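Putative uncharacterized protein (Ustilago maydis, PDB 4GNX) binds single-stranded DNA through OB-fold domains as a subunit of replication protein A. Local coordinates at a contact of chain A with DNA and the interface of chains B and A. Residues are numbered along the deposited sequence; one frame, centred on the assembly and turned at random. Chains: chain A, Putative uncharacterized protein; chain B, Putative uncharacterized protein.

Contact 1: a contact of chain A with DNA. Residues chain A 180, 216-218. With nucleotides of chain C.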
loop_
_atom_site.group_PDB
_atom_site.type_symbol
_atom_site.label_atom_id
_atom_site.label_comp_id
_atom_site.label_asym_id
_atom_site.label_seq_id
_atom_site.Cartn_x
_atom_site.Cartn_y
_atom_site.Cartn_z
ATOM N N TRP A 180 -19.150 3.058 -14.922
ATOM C CA TRP A 180 -19.865 3.172 -13.671
ATOM C C TRP A 180 -20.885 4.260 -13.744
ATOM O O TRP A 180 -20.870 5.071 -14.671
ATOM C CB TRP A 180 -18.896 3.478 -12.551
ATOM C CG TRP A 180 -17.767 2.487 -12.398
ATOM C CD1 TRP A 180 -16.465 2.617 -12.854
ATOM C CD2 TRP A 180 -17.798 1.192 -11.699
ATOM N NE1 TRP A 180 -15.718 1.527 -12.509
ATOM C CE2 TRP A 180 -16.453 0.637 -11.813
ATOM C CE3 TRP A 180 -18.774 0.466 -11.016
ATOM C CZ2 TRP A 180 -16.116 -0.595 -11.272
ATOM C CZ3 TRP A 180 -18.420 -0.771 -10.471
ATOM C CH2 TRP A 180 -17.122 -1.287 -10.602
ATOM N N MET A 216 -13.157 2.496 -15.440
ATOM C CA MET A 216 -13.062 3.952 -15.382
ATOM C C MET A 216 -12.937 4.500 -13.969
ATOM O O MET A 216 -13.439 3.914 -13.015
ATOM C CB MET A 216 -14.240 4.601 -16.101
ATOM C CG MET A 216 -14.156 4.411 -17.606
ATOM S SD MET A 216 -14.728 5.807 -18.607
ATOM C CE MET A 216 -16.441 5.904 -18.073
ATOM N N PHE A 217 -12.229 5.617 -13.858
ATOM C CA PHE A 217 -12.249 6.454 -12.668
ATOM C C PHE A 217 -13.156 7.668 -12.867
ATOM O O PHE A 217 -13.453 8.058 -14.002
ATOM C CB PHE A 217 -10.845 6.945 -12.358
ATOM C CG PHE A 217 -9.991 5.929 -11.681
ATOM C CD1 PHE A 217 -8.654 5.800 -12.023
ATOM C CD2 PHE A 217 -10.522 5.103 -10.694
ATOM C CE1 PHE A 217 -7.852 4.870 -11.392
ATOM C CE2 PHE A 217 -9.728 4.165 -10.061
ATOM C CZ PHE A 217 -8.386 4.053 -10.407
ATOM N N SER A 218 -13.580 8.263 -11.754
ATOM C CA SER A 218 -14.332 9.518 -11.746
ATOM C C SER A 218 -13.774 10.474 -12.785
ATOM O O SER A 218 -14.516 11.122 -13.525
ATOM C CB SER A 218 -14.231 10.148 -10.353
ATOM O OG SER A 218 -14.557 11.530 -10.335
ATOM P P DT C 5 -12.703 5.540 -1.441
ATOM O OP1 DT C 5 -12.345 4.340 -0.642
ATOM O OP2 DT C 5 -11.658 6.570 -1.701
ATOM O "O5'" DT C 5 -13.204 4.971 -2.848
ATOM C "C5'" DT C 5 -12.279 4.334 -3.763
ATOM C "C4'" DT C 5 -12.912 4.057 -5.112
ATOM O "O4'" DT C 5 -13.586 5.238 -5.611
ATOM C "C3'" DT C 5 -11.926 3.658 -6.214
ATOM O "O3'" DT C 5 -12.555 2.797 -7.173
ATOM C "C2'" DT C 5 -11.616 4.983 -6.885
ATOM C "C1'" DT C 5 -12.959 5.692 -6.809
ATOM N N1 DT C 5 -12.887 7.168 -6.758
ATOM C C2 DT C 5 -13.125 7.864 -7.922
ATOM O O2 DT C 5 -13.374 7.320 -8.986
ATOM N N3 DT C 5 -13.049 9.231 -7.797
ATOM C C4 DT C 5 -12.775 9.954 -6.649
ATOM O O4 DT C 5 -12.747 11.181 -6.690
ATOM C C5 DT C 5 -12.537 9.158 -5.465
ATOM C C7 DT C 5 -12.226 9.851 -4.176
ATOM C C6 DT C 5 -12.602 7.824 -5.578
ATOM P P DT C 6 -12.093 1.319 -7.611
ATOM O OP1 DT C 6 -10.944 0.838 -6.802
ATOM O OP2 DT C 6 -11.991 1.315 -9.096
ATOM O "O5'" DT C 6 -13.375 0.473 -7.183
ATOM C "C5'" DT C 6 -13.576 0.071 -5.810
ATOM C "C4'" DT C 6 -15.050 -0.045 -5.486
ATOM O "O4'" DT C 6 -15.740 1.187 -5.800
ATOM C "C3'" DT C 6 -15.796 -1.161 -6.216
ATOM O "O3'" DT C 6 -16.575 -1.907 -5.278
ATOM C "C2'" DT C 6 -16.641 -0.435 -7.249
ATOM C "C1'" DT C 6 -16.840 0.956 -6.667
ATOM N N1 DT C 6 -16.856 2.040 -7.678
ATOM C C2 DT C 6 -18.005 2.781 -7.845
ATOM O O2 DT C 6 -19.025 2.587 -7.204
ATOM N N3 DT C 6 -17.917 3.763 -8.800
ATOM C C4 DT C 6 -16.821 4.071 -9.584
ATOM O O4 DT C 6 -16.893 4.983 -10.404
ATOM C C5 DT C 6 -15.650 3.259 -9.350
ATOM C C7 DT C 6 -14.412 3.524 -10.147
ATOM C C6 DT C 6 -15.725 2.297 -8.423
#

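Contact 2: the interface of chains B and A. Residues chain B 128-129, 132-133, 136; chain A 439-440, 443.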
loop_
_atom_site.group_PDB
_atom_site.type_symbol
_atom_site.label_atom_id
_atom_site.label_comp_id
_atom_site.label_asym_id
_atom_site.label_seq_id
_atom_site.Cartn_x
_atom_site.Cartn_y
_atom_site.Cartn_z
ATOM N N VAL B 128 3.315 6.516 10.255
ATOM C CA VAL B 128 2.610 7.698 9.751
ATOM C C VAL B 128 1.244 7.239 9.240
ATOM O O VAL B 128 0.179 7.707 9.706
ATOM C CB VAL B 128 3.427 8.454 8.671
ATOM C CG1 VAL B 128 2.639 9.602 8.074
ATOM C CG2 VAL B 128 4.714 8.996 9.279
ATOM N N HIS B 129 1.267 6.292 8.313
ATOM C CA HIS B 129 0.030 5.820 7.706
ATOM C C HIS B 129 -0.971 5.367 8.729
ATOM O O HIS B 129 -2.141 5.743 8.668
ATOM C CB HIS B 129 0.308 4.724 6.677
ATOM C CG HIS B 129 -0.914 4.293 5.929
ATOM N ND1 HIS B 129 -1.503 5.070 5.008
ATOM C CD2 HIS B 129 -1.689 3.159 6.040
ATOM C CE1 HIS B 129 -2.598 4.460 4.532
ATOM N NE2 HIS B 129 -2.720 3.295 5.169
ATOM N N LEU B 132 -2.365 8.341 10.624
ATOM C CA LEU B 132 -3.284 9.051 9.768
ATOM C C LEU B 132 -4.637 8.393 9.671
ATOM O O LEU B 132 -5.638 9.066 9.544
ATOM C CB LEU B 132 -2.706 9.208 8.383
ATOM C CG LEU B 132 -1.747 10.379 8.248
ATOM C CD1 LEU B 132 -1.017 10.291 6.914
ATOM C CD2 LEU B 132 -2.502 11.698 8.399
ATOM N N GLN B 133 -4.677 7.075 9.740
ATOM C CA GLN B 133 -5.930 6.370 9.545
ATOM C C GLN B 133 -6.812 6.328 10.785
ATOM O O GLN B 133 -8.041 6.251 10.669
ATOM C CB GLN B 133 -5.668 4.987 8.994
ATOM C CG GLN B 133 -5.145 5.048 7.576
ATOM C CD GLN B 133 -5.865 4.071 6.684
ATOM O OE1 GLN B 133 -5.875 2.862 6.945
ATOM N NE2 GLN B 133 -6.489 4.583 5.629
ATOM N N ARG B 136 -7.619 10.573 10.783
ATOM C CA ARG B 136 -8.154 11.266 9.622
ATOM C C ARG B 136 -7.398 12.573 9.396
ATOM O O ARG B 136 -6.236 12.568 8.999
ATOM C CB ARG B 136 -9.670 11.504 9.764
ATOM C CG ARG B 136 -10.502 11.039 8.568
ATOM C CD ARG B 136 -10.219 9.581 8.185
ATOM N NE ARG B 136 -9.875 8.753 9.350
ATOM C CZ ARG B 136 -10.756 8.222 10.193
ATOM N NH1 ARG B 136 -12.064 8.419 10.013
ATOM N NH2 ARG B 136 -10.332 7.497 11.219
ATOM N N ALA A 439 0.340 6.841 -0.517
ATOM C CA ALA A 439 -0.832 6.839 0.339
ATOM C C ALA A 439 -0.806 8.064 1.249
ATOM O O ALA A 439 -1.780 8.784 1.352
ATOM C CB ALA A 439 -0.903 5.545 1.135
ATOM N N ILE A 440 0.344 8.304 1.869
ATOM C CA ILE A 440 0.568 9.449 2.763
ATOM C C ILE A 440 0.435 10.840 2.099
ATOM O O ILE A 440 -0.268 11.728 2.621
ATOM C CB ILE A 440 1.920 9.312 3.500
ATOM C CG1 ILE A 440 1.920 8.053 4.377
ATOM C CG2 ILE A 440 2.192 10.538 4.343
ATOM C CD1 ILE A 440 3.272 7.614 4.875
ATOM N N TYR A 443 -2.799 12.612 2.191
ATOM C CA TYR A 443 -3.189 13.338 3.389
ATOM C C TYR A 443 -2.402 14.644 3.553
ATOM O O TYR A 443 -2.637 15.393 4.494
ATOM C CB TYR A 443 -2.930 12.485 4.634
ATOM C CG TYR A 443 -3.776 11.244 4.752
ATOM C CD1 TYR A 443 -3.345 10.024 4.205
ATOM C CD2 TYR A 443 -5.002 11.274 5.430
ATOM C CE1 TYR A 443 -4.118 8.872 4.320
ATOM C CE2 TYR A 443 -5.779 10.132 5.546
ATOM C CZ TYR A 443 -5.336 8.936 4.988
ATOM O OH TYR A 443 -6.103 7.794 5.092
#

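Contact 1: a contact of chain A with DNA
A:Trp180 meets DT6 with its side chain turned so that CG lies beside the backbone N (chi1 -56°). A:Phe217 makes the same choice (chi1 -79°), and its ring edge comes up to the backbone between DT5 and DT6. Both residues belong to strands of an OB fold, 174-180 and 213-217, and both nucleotides are unpaired.

The indole of A:Trp180 lies along one face of the DT6 base, and the two planes are close to parallel. The overlap is offset. The CG end sits by the C4 carbonyl, with CG of A:Trp180 3.4 Å from C4 of DT6. The pyrrole side reaches the thymine methyl, with NE1 of A:Trp180 3.4 Å from C7 of DT6. The far end of the indole runs on past the base to the sugar, where CH2 of A:Trp180 is 3.5 Å from C2' of DT6. One side chain therefore supports both base and deoxyribose.

A:Phe217 is not stacked on DT5 or DT6. The CE2 edge of its ring touches the DT5 sugar and approaches the DT6 phosphate. CE2 of A:Phe217 is 3.8 Å from C2' of DT5 and 3.8 Å from OP2 of DT6.

DT5 is held by the backbone at A:Ser218. The N of A:Ser218 donates a nearly straight hydrogen bond to the base carbonyl O2 of DT5, at 2.9 Å, on the Watson-Crick edge.

A pyrimidine O2 is common to thymine and cytosine, so the DT5 bond would probably not tell those two apart. The indole stack could accept other bases. The site holds two successive nucleotides with their bases unpaired, as a single-strand binding protein requires.

Contact 2: the interface of chains B and A
The ring of A:Tyr443 lies with one face against B:Leu132, and CB of B:Leu132 stands over the ring centre. At the edge of the tyrosine ring, in its plane, is the backbone carbonyl O of A:Ile440. The imidazole of B:His129 has CG of B:Gln133 over one face, toward the rim. Its ND1 and CE1 side faces the methyl of A:Ala439, with CE1 of B:His129 3.9 Å from CB of A:Ala439.

The leucine and tyrosine side chains slide past each other in opposite directions. Both leucine methyls take part. CD1 of B:Leu132 is 3.6 Å from CD1 of A:Tyr443, and CD2 of B:Leu132 lies near CB and CG of the tyrosine. Further along, B:Val128 and A:Ile440 cross at about a right angle, with CG1 of B:Val128 3.8 Å from CD1 of A:Ile440. The valine CG1 is placed anti to its backbone N (chi1 175°), pointing at that isoleucine.

The interface joins C-terminal helix 117-135 of chain B to helix 429-441 of chain A and the short tail after it, which carries A:Tyr443. In replication protein A, C-terminal helices of the subunits join in a bundle that holds the trimer together.

B:Arg136 curls back on its own chain, where NH2 donates to the backbone carbonyl O of B:Gln133. The amide of B:Gln133 stands 87° from the ring of A:Tyr443. NE2 of B:Gln133 donates a long but nearly straight hydrogen bond of 3.3 Å to the phenol OH of A:Tyr443, which lies in the amide plane.

The C-alpha centres of contact 1 and contact 2 are about 24 Å apart. They share no residue and no secondary-structure element, but chain A takes part in both. Contact 1 uses strands 174-180 and 213-217 and the loop just after the latter, whereas contact 2 sets helix 429-441 of chain A and the residues that follow it against helix 117-135 of chain B. One chain thus holds DNA with one region and its partner subunit with another. Contact 2 attaches chain B, whose own OB fold may extend the DNA-binding surface. The structure alone does not show whether either contact influences the other.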